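Local structure of SVS_variant_AS1 (Streptomyces sp. CWA1, 6TJA) at residues A49-A61 against L73-A85. The protein is an engineered ancestral terpene cyclase of the spiroviolene synthase lineage, which probably ionises and cyclises a linear C20 prenyl diphosphate with the help of metal ions. Residues are numbered along the deposited sequence; the frame is centred on the assembly and turned at random.
Sequences AWVIATHSADFFA and LLATSLFVYWLFA
The ring of Tyr81 packs against the turn that joins helices 45-52 and 56-61, and Ser56 CB sits squarely over its face, 3.4 Å from the ring centroid, in a CH-pi contact. With CG anti to its own carbonyl carbon (chi1 -76°), the ring reaches beneath the turn; Val51 CG1 packs on CD1, and Val51 O lies at the ring edge, in plane. The phenol oxygen links the two helices, directly to one and through a water to the other: it takes a weak bond from Ala57 N (3.2 Å) and gives its proton to a water, 2.5 Å from OH, that in turn donates to Ile52 O. A phenylalanine here would probably keep the face packing but leave Ala57 N without its weak acceptor and the water without its phenol donor. A chain of hydroxyl bonds ties the turn together: Ser56 OG donates to Thr54 OG1 (2.7 Å), which donates to Val51 O (2.6 Å). Ser56 OG also meets the edge of Phe84 at CD2 (3.1 Å), while Ser56 CB presses tightly on Val80 CG1. Further along, Phe60 fits as a knob among Leu73, Thr76, Ser77 and Val80; Thr76 OG1, already bonded to Arg72 O, lies 3.3 Å from Phe60 CE2. Helix 56-61 crosses 73-85 at 123° in this all-helical terpene synthase fold, with helix 25-38 packing on Tyr81, helix 195-199 on Phe60 and Thr76, and helix 126-140 on Ala85.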
ATOM      1  N   ALA A  49      -4.150 -30.720   4.458  1.00 47.14           N
ATOM      2  CA  ALA A  49      -2.989 -31.327   5.140  1.00 47.50           C
ATOM      3  C   ALA A  49      -1.731 -30.504   4.828  1.00 44.72           C
ATOM      4  O   ALA A  49      -0.895 -30.337   5.741  1.00 44.43           O
ATOM      5  CB  ALA A  49      -2.821 -32.767   4.719  1.00 50.83           C
ATOM      6  N   TRP A  50      -1.588 -30.022   3.591  1.00 43.52           N
ATOM      7  CA  TRP A  50      -0.443 -29.152   3.199  1.00 47.73           C
ATOM      8  C   TRP A  50      -0.435 -27.900   4.095  1.00 45.22           C
ATOM      9  O   TRP A  50       0.619 -27.596   4.686  1.00 40.26           O
ATOM     10  CB  TRP A  50      -0.462 -28.788   1.708  1.00 49.49           C
ATOM     11  CG  TRP A  50       0.799 -28.093   1.301  1.00 57.25           C
ATOM     12  CD1 TRP A  50       1.954 -28.673   0.860  1.00 60.09           C
ATOM     13  CD2 TRP A  50       1.055 -26.675   1.354  1.00 60.61           C
ATOM     14  NE1 TRP A  50       2.906 -27.716   0.620  1.00 63.74           N
ATOM     15  CE2 TRP A  50       2.385 -26.481   0.916  1.00 65.50           C
ATOM     16  CE3 TRP A  50       0.294 -25.555   1.724  1.00 62.25           C
ATOM     17  CZ2 TRP A  50       2.963 -25.209   0.843  1.00 65.72           C
ATOM     18  CZ3 TRP A  50       0.865 -24.300   1.656  1.00 59.27           C
ATOM     19  CH2 TRP A  50       2.187 -24.135   1.231  1.00 64.78           C
ATOM     20  N   VAL A  51      -1.583 -27.235   4.242  1.00 40.91           N
ATOM     21  CA  VAL A  51      -1.683 -25.961   5.010  1.00 44.07           C
ATOM     22  C   VAL A  51      -1.427 -26.245   6.505  1.00 43.76           C
ATOM     23  O   VAL A  51      -0.628 -25.518   7.130  1.00 39.27           O
ATOM     24  CB  VAL A  51      -3.031 -25.263   4.742  1.00 43.85           C
ATOM     25  CG1 VAL A  51      -3.201 -24.020   5.604  1.00 42.76           C
ATOM     26  CG2 VAL A  51      -3.178 -24.890   3.261  1.00 43.68           C
ATOM     27  N   ILE A  52      -2.054 -27.283   7.063  1.00 46.62           N
ATOM     28  CA  ILE A  52      -1.846 -27.722   8.479  1.00 43.35           C
ATOM     29  C   ILE A  52      -0.338 -27.931   8.715  1.00 40.28           C
ATOM     30  O   ILE A  52       0.208 -27.407   9.704  1.00 39.35           O
ATOM     31  CB  ILE A  52      -2.718 -28.963   8.751  1.00 42.65           C
ATOM     32  CG1 ILE A  52      -4.190 -28.563   8.863  1.00 40.02           C
ATOM     33  CG2 ILE A  52      -2.259 -29.744   9.978  1.00 43.05           C
ATOM     34  CD1 ILE A  52      -5.130 -29.742   8.861  1.00 41.28           C
ATOM     35  N   ALA A  53       0.324 -28.600   7.783  1.00 37.28           N
ATOM     36  CA  ALA A  53       1.740 -29.011   7.863  1.00 37.25           C
ATOM     37  C   ALA A  53       2.683 -27.803   7.766  1.00 37.65           C
ATOM     38  O   ALA A  53       3.882 -27.978   8.043  1.00 33.39           O
ATOM     39  CB  ALA A  53       2.040 -30.029   6.768  1.00 39.75           C
ATOM     40  N   THR A  54       2.220 -26.608   7.376  1.00 40.78           N
ATOM     41  CA  THR A  54       3.058 -25.382   7.536  1.00 39.20           C
ATOM     42  C   THR A  54       3.375 -25.158   9.025  1.00 36.34           C
ATOM     43  O   THR A  54       4.441 -24.601   9.277  1.00 38.70           O
ATOM     44  CB  THR A  54       2.433 -24.108   6.955  1.00 41.13           C
ATOM     45  OG1 THR A  54       1.220 -23.807   7.655  1.00 35.23           O
ATOM     46  CG2 THR A  54       2.210 -24.218   5.459  1.00 41.54           C
ATOM     47  N   HIS A  55       2.512 -25.609   9.948  1.00 32.63           N
ATOM     48  CA  HIS A  55       2.561 -25.314  11.405  1.00 35.86           C
ATOM     49  C   HIS A  55       2.681 -23.806  11.585  1.00 34.46           C
ATOM     50  O   HIS A  55       3.649 -23.351  12.204  1.00 34.04           O
ATOM     51  CB  HIS A  55       3.733 -26.010  12.108  1.00 42.42           C
ATOM     52  CG  HIS A  55       3.740 -27.485  11.949  1.00 47.80           C
ATOM     53  ND1 HIS A  55       2.949 -28.308  12.721  1.00 52.56           N
ATOM     54  CD2 HIS A  55       4.416 -28.279  11.092  1.00 54.31           C
ATOM     55  CE1 HIS A  55       3.143 -29.556  12.362  1.00 53.76           C
ATOM     56  NE2 HIS A  55       4.040 -29.565  11.358  1.00 61.17           N
ATOM     57  N   SER A  56       1.748 -23.047  11.024  1.00 31.57           N
ATOM     58  CA  SER A  56       1.840 -21.576  11.067  1.00 29.60           C
ATOM     59  C   SER A  56       1.553 -21.081  12.490  1.00 29.21           C
ATOM     60  O   SER A  56       2.020 -19.994  12.828  1.00 29.46           O
ATOM     61  CB  SER A  56       0.977 -20.969  10.025  1.00 30.02           C
ATOM     62  OG  SER A  56       1.484 -21.332   8.745  1.00 26.43           O
ATOM     63  N   ALA A  57       0.865 -21.855  13.329  1.00 29.98           N
ATOM     64  CA  ALA A  57       0.584 -21.457  14.731  1.00 31.07           C
ATOM     65  C   ALA A  57       1.886 -21.543  15.530  1.00 28.50           C
ATOM     66  O   ALA A  57       2.196 -20.614  16.253  1.00 31.26           O
ATOM     67  CB  ALA A  57      -0.510 -22.304  15.320  1.00 34.15           C
ATOM     68  N   ASP A  58       2.697 -22.555  15.271  1.00 31.69           N
ATOM     69  CA  ASP A  58       4.060 -22.674  15.847  1.00 34.87           C
ATOM     70  C   ASP A  58       4.868 -21.441  15.413  1.00 33.49           C
ATOM     71  O   ASP A  58       5.551 -20.821  16.249  1.00 26.94           O
ATOM     72  CB  ASP A  58       4.733 -23.985  15.411  1.00 35.96           C
ATOM     73  CG  ASP A  58       5.997 -24.334  16.187  1.00 42.75           C
ATOM     74  OD1 ASP A  58       5.855 -24.953  17.284  1.00 52.44           O
ATOM     75  OD2 ASP A  58       7.108 -23.982  15.705  1.00 39.73           O
ATOM     76  N   PHE A  59       4.807 -21.121  14.121  1.00 31.46           N
ATOM     77  CA  PHE A  59       5.530 -19.980  13.512  1.00 28.05           C
ATOM     78  C   PHE A  59       5.176 -18.705  14.287  1.00 25.51           C
ATOM     79  O   PHE A  59       6.091 -18.103  14.823  1.00 23.25           O
ATOM     80  CB  PHE A  59       5.224 -19.902  12.018  1.00 28.61           C
ATOM     81  CG  PHE A  59       5.846 -18.736  11.311  1.00 28.55           C
ATOM     82  CD1 PHE A  59       7.111 -18.840  10.781  1.00 28.58           C
ATOM     83  CD2 PHE A  59       5.151 -17.548  11.168  1.00 27.43           C
ATOM     84  CE1 PHE A  59       7.680 -17.764  10.115  1.00 31.81           C
ATOM     85  CE2 PHE A  59       5.712 -16.484  10.481  1.00 28.04           C
ATOM     86  CZ  PHE A  59       6.986 -16.586   9.975  1.00 29.35           C
ATOM     87  N   PHE A  60       3.913 -18.284  14.345  1.00 25.21           N
ATOM     88  CA  PHE A  60       3.596 -16.931  14.847  1.00 24.79           C
ATOM     89  C   PHE A  60       3.570 -16.902  16.382  1.00 26.73           C
ATOM     90  O   PHE A  60       3.751 -15.804  16.920  1.00 26.20           O
ATOM     91  CB  PHE A  60       2.318 -16.356  14.250  1.00 26.60           C
ATOM     92  CG  PHE A  60       2.328 -14.844  14.311  1.00 24.91           C
ATOM     93  CD1 PHE A  60       3.222 -14.121  13.539  1.00 24.75           C
ATOM     94  CD2 PHE A  60       1.503 -14.158  15.180  1.00 23.66           C
ATOM     95  CE1 PHE A  60       3.282 -12.738  13.627  1.00 22.96           C
ATOM     96  CE2 PHE A  60       1.526 -12.776  15.224  1.00 24.59           C
ATOM     97  CZ  PHE A  60       2.407 -12.069  14.443  1.00 23.52           C
ATOM     98  N   ALA A  61       3.426 -18.056  17.047  1.00 24.55           N
ATOM     99  CA  ALA A  61       3.556 -18.204  18.513  1.00 26.17           C
ATOM    100  C   ALA A  61       4.979 -17.834  18.957  1.00 25.64           C
ATOM    101  O   ALA A  61       5.195 -17.517  20.152  1.00 26.33           O
ATOM    102  CB  ALA A  61       3.177 -19.622  18.906  1.00 25.53           C
ATOM    103  N   LEU A  73      -3.740 -14.143  19.193  1.00 29.29           N
ATOM    104  CA  LEU A  73      -2.676 -15.008  18.636  1.00 29.43           C
ATOM    105  C   LEU A  73      -3.309 -15.933  17.602  1.00 31.57           C
ATOM    106  O   LEU A  73      -2.626 -16.273  16.615  1.00 31.63           O
ATOM    107  CB  LEU A  73      -1.984 -15.798  19.755  1.00 30.85           C
ATOM    108  CG  LEU A  73      -0.893 -16.753  19.291  1.00 31.28           C
ATOM    109  CD1 LEU A  73       0.185 -16.007  18.498  1.00 33.43           C
ATOM    110  CD2 LEU A  73      -0.281 -17.473  20.464  1.00 31.94           C
ATOM    111  N   LEU A  74      -4.559 -16.355  17.828  1.00 31.11           N
ATOM    112  CA  LEU A  74      -5.252 -17.230  16.854  1.00 31.82           C
ATOM    113  C   LEU A  74      -5.456 -16.453  15.552  1.00 26.48           C
ATOM    114  O   LEU A  74      -5.090 -16.979  14.504  1.00 27.39           O
ATOM    115  CB  LEU A  74      -6.590 -17.735  17.409  1.00 34.10           C
ATOM    116  CG  LEU A  74      -7.452 -18.504  16.407  1.00 35.50           C
ATOM    117  CD1 LEU A  74      -6.665 -19.667  15.804  1.00 34.99           C
ATOM    118  CD2 LEU A  74      -8.738 -18.986  17.079  1.00 38.27           C
ATOM    119  N   ALA A  75      -6.044 -15.264  15.623  1.00 25.45           N
ATOM    120  CA  ALA A  75      -6.429 -14.482  14.429  1.00 26.97           C
ATOM    121  C   ALA A  75      -5.176 -14.201  13.584  1.00 28.08           C
ATOM    122  O   ALA A  75      -5.190 -14.467  12.366  1.00 27.65           O
ATOM    123  CB  ALA A  75      -7.129 -13.222  14.853  1.00 26.15           C
ATOM    124  N   THR A  76      -4.096 -13.741  14.211  1.00 27.83           N
ATOM    125  CA  THR A  76      -2.829 -13.436  13.494  1.00 28.26           C
ATOM    126  C   THR A  76      -2.248 -14.749  12.952  1.00 27.79           C
ATOM    127  O   THR A  76      -1.850 -14.756  11.786  1.00 26.96           O
ATOM    128  CB  THR A  76      -1.891 -12.637  14.396  1.00 27.60           C
ATOM    129  OG1 THR A  76      -1.672 -13.418  15.567  1.00 26.14           O
ATOM    130  CG2 THR A  76      -2.464 -11.287  14.767  1.00 27.64           C
ATOM    131  N   SER A  77      -2.276 -15.846  13.722  1.00 26.78           N
ATOM    132  CA  SER A  77      -1.817 -17.176  13.227  1.00 28.78           C
ATOM    133  C   SER A  77      -2.615 -17.600  11.981  1.00 28.91           C
ATOM    134  O   SER A  77      -2.012 -18.087  11.042  1.00 27.22           O
ATOM    135  CB  SER A  77      -1.871 -18.220  14.305  1.00 30.90           C
ATOM    136  OG  SER A  77      -0.848 -17.998  15.265  1.00 35.31           O
ATOM    137  N   LEU A  78      -3.931 -17.403  11.950  1.00 29.27           N
ATOM    138  CA  LEU A  78      -4.761 -17.740  10.753  1.00 29.62           C
ATOM    139  C   LEU A  78      -4.212 -17.043   9.503  1.00 29.69           C
ATOM    140  O   LEU A  78      -4.073 -17.702   8.449  1.00 28.03           O
ATOM    141  CB  LEU A  78      -6.212 -17.333  11.016  1.00 29.67           C
ATOM    142  CG  LEU A  78      -6.909 -18.113  12.134  1.00 28.42           C
ATOM    143  CD1 LEU A  78      -8.383 -17.770  12.168  1.00 27.63           C
ATOM    144  CD2 LEU A  78      -6.718 -19.609  11.955  1.00 28.17           C
ATOM    145  N   PHE A  79      -3.909 -15.750   9.583  1.00 28.60           N
ATOM    146  CA  PHE A  79      -3.389 -15.024   8.400  1.00 27.85           C
ATOM    147  C   PHE A  79      -2.081 -15.659   7.955  1.00 26.58           C
ATOM    148  O   PHE A  79      -1.775 -15.562   6.779  1.00 27.17           O
ATOM    149  CB  PHE A  79      -3.136 -13.535   8.616  1.00 25.78           C
ATOM    150  CG  PHE A  79      -2.534 -12.905   7.385  1.00 24.16           C
ATOM    151  CD1 PHE A  79      -3.306 -12.701   6.249  1.00 24.53           C
ATOM    152  CD2 PHE A  79      -1.198 -12.563   7.340  1.00 23.73           C
ATOM    153  CE1 PHE A  79      -2.768 -12.115   5.111  1.00 21.61           C
ATOM    154  CE2 PHE A  79      -0.643 -12.063   6.167  1.00 25.88           C
ATOM    155  CZ  PHE A  79      -1.433 -11.843   5.056  1.00 22.62           C
ATOM    156  N   VAL A  80      -1.289 -16.232   8.857  1.00 30.04           N
ATOM    157  CA  VAL A  80      -0.006 -16.857   8.408  1.00 29.07           C
ATOM    158  C   VAL A  80      -0.337 -18.117   7.598  1.00 29.79           C
ATOM    159  O   VAL A  80       0.369 -18.333   6.567  1.00 25.65           O
ATOM    160  CB  VAL A  80       0.981 -17.162   9.540  1.00 28.15           C
ATOM    161  CG1 VAL A  80       2.187 -17.943   9.005  1.00 28.92           C
ATOM    162  CG2 VAL A  80       1.426 -15.889  10.238  1.00 27.95           C
ATOM    163  N   TYR A  81      -1.357 -18.894   8.009  1.00 25.20           N
ATOM    164  CA  TYR A  81      -1.842 -20.071   7.229  1.00 27.15           C
ATOM    165  C   TYR A  81      -2.305 -19.588   5.844  1.00 27.87           C
ATOM    166  O   TYR A  81      -1.892 -20.137   4.775  1.00 28.98           O
ATOM    167  CB  TYR A  81      -2.958 -20.823   7.960  1.00 26.35           C
ATOM    168  CG  TYR A  81      -2.494 -21.691   9.104  1.00 28.83           C
ATOM    169  CD1 TYR A  81      -1.846 -22.888   8.873  1.00 31.26           C
ATOM    170  CD2 TYR A  81      -2.694 -21.316  10.419  1.00 30.98           C
ATOM    171  CE1 TYR A  81      -1.406 -23.691   9.920  1.00 34.58           C
ATOM    172  CE2 TYR A  81      -2.293 -22.120  11.472  1.00 33.74           C
ATOM    173  CZ  TYR A  81      -1.636 -23.306  11.220  1.00 30.94           C
ATOM    174  OH  TYR A  81      -1.197 -24.061  12.244  1.00 33.67           O
ATOM    175  N   TRP A  82      -3.189 -18.601   5.870  1.00 25.46           N
ATOM    176  CA  TRP A  82      -3.785 -17.977   4.671  1.00 27.54           C
ATOM    177  C   TRP A  82      -2.678 -17.568   3.717  1.00 28.05           C
ATOM    178  O   TRP A  82      -2.789 -17.882   2.553  1.00 29.91           O
ATOM    179  CB  TRP A  82      -4.623 -16.764   5.049  1.00 27.34           C
ATOM    180  CG  TRP A  82      -5.356 -16.225   3.871  1.00 28.09           C
ATOM    181  CD1 TRP A  82      -6.589 -16.595   3.410  1.00 28.71           C
ATOM    182  CD2 TRP A  82      -4.870 -15.225   2.977  1.00 27.84           C
ATOM    183  NE1 TRP A  82      -6.920 -15.855   2.313  1.00 26.71           N
ATOM    184  CE2 TRP A  82      -5.870 -15.029   2.006  1.00 28.13           C
ATOM    185  CE3 TRP A  82      -3.697 -14.472   2.910  1.00 27.34           C
ATOM    186  CZ2 TRP A  82      -5.718 -14.098   0.984  1.00 28.12           C
ATOM    187  CZ3 TRP A  82      -3.541 -13.581   1.876  1.00 27.45           C
ATOM    188  CH2 TRP A  82      -4.542 -13.388   0.936  1.00 27.12           C
ATOM    189  N   LEU A  83      -1.666 -16.877   4.226  1.00 30.98           N
ATOM    190  CA  LEU A  83      -0.547 -16.351   3.424  1.00 33.12           C
ATOM    191  C   LEU A  83       0.172 -17.515   2.755  1.00 33.94           C
ATOM    192  O   LEU A  83       0.402 -17.419   1.544  1.00 34.22           O
ATOM    193  CB  LEU A  83       0.407 -15.542   4.304  1.00 38.28           C
ATOM    194  CG  LEU A  83       1.672 -15.020   3.615  1.00 38.11           C
ATOM    195  CD1 LEU A  83       1.388 -13.752   2.829  1.00 36.48           C
ATOM    196  CD2 LEU A  83       2.738 -14.778   4.663  1.00 41.71           C
ATOM    197  N   PHE A  84       0.530 -18.564   3.488  1.00 35.30           N
ATOM    198  CA  PHE A  84       1.256 -19.715   2.884  1.00 39.49           C
ATOM    199  C   PHE A  84       0.378 -20.323   1.782  1.00 36.25           C
ATOM    200  O   PHE A  84       0.865 -20.603   0.683  1.00 30.27           O
ATOM    201  CB  PHE A  84       1.695 -20.743   3.932  1.00 43.85           C
ATOM    202  CG  PHE A  84       2.865 -20.309   4.777  1.00 50.99           C
ATOM    203  CD1 PHE A  84       3.934 -19.614   4.224  1.00 57.93           C
ATOM    204  CD2 PHE A  84       2.896 -20.591   6.134  1.00 52.46           C
ATOM    205  CE1 PHE A  84       5.003 -19.217   5.013  1.00 63.27           C
ATOM    206  CE2 PHE A  84       3.976 -20.209   6.921  1.00 52.00           C
ATOM    207  CZ  PHE A  84       5.027 -19.524   6.357  1.00 61.09           C
ATOM    208  N   ALA A  85      -0.912 -20.467   2.062  1.00 34.78           N
ATOM    209  CA  ALA A  85      -1.884 -21.092   1.147  1.00 33.55           C
ATOM    210  C   ALA A  85      -2.053 -20.207  -0.108  1.00 36.86           C
ATOM    211  O   ALA A  85      -1.986 -20.731  -1.248  1.00 36.47           O
ATOM    212  CB  ALA A  85      -3.171 -21.309   1.885  1.00 32.86           C
TER
HETATM  213  O   HOH W   1      -0.773 -26.548  12.011  1.00 31.43           O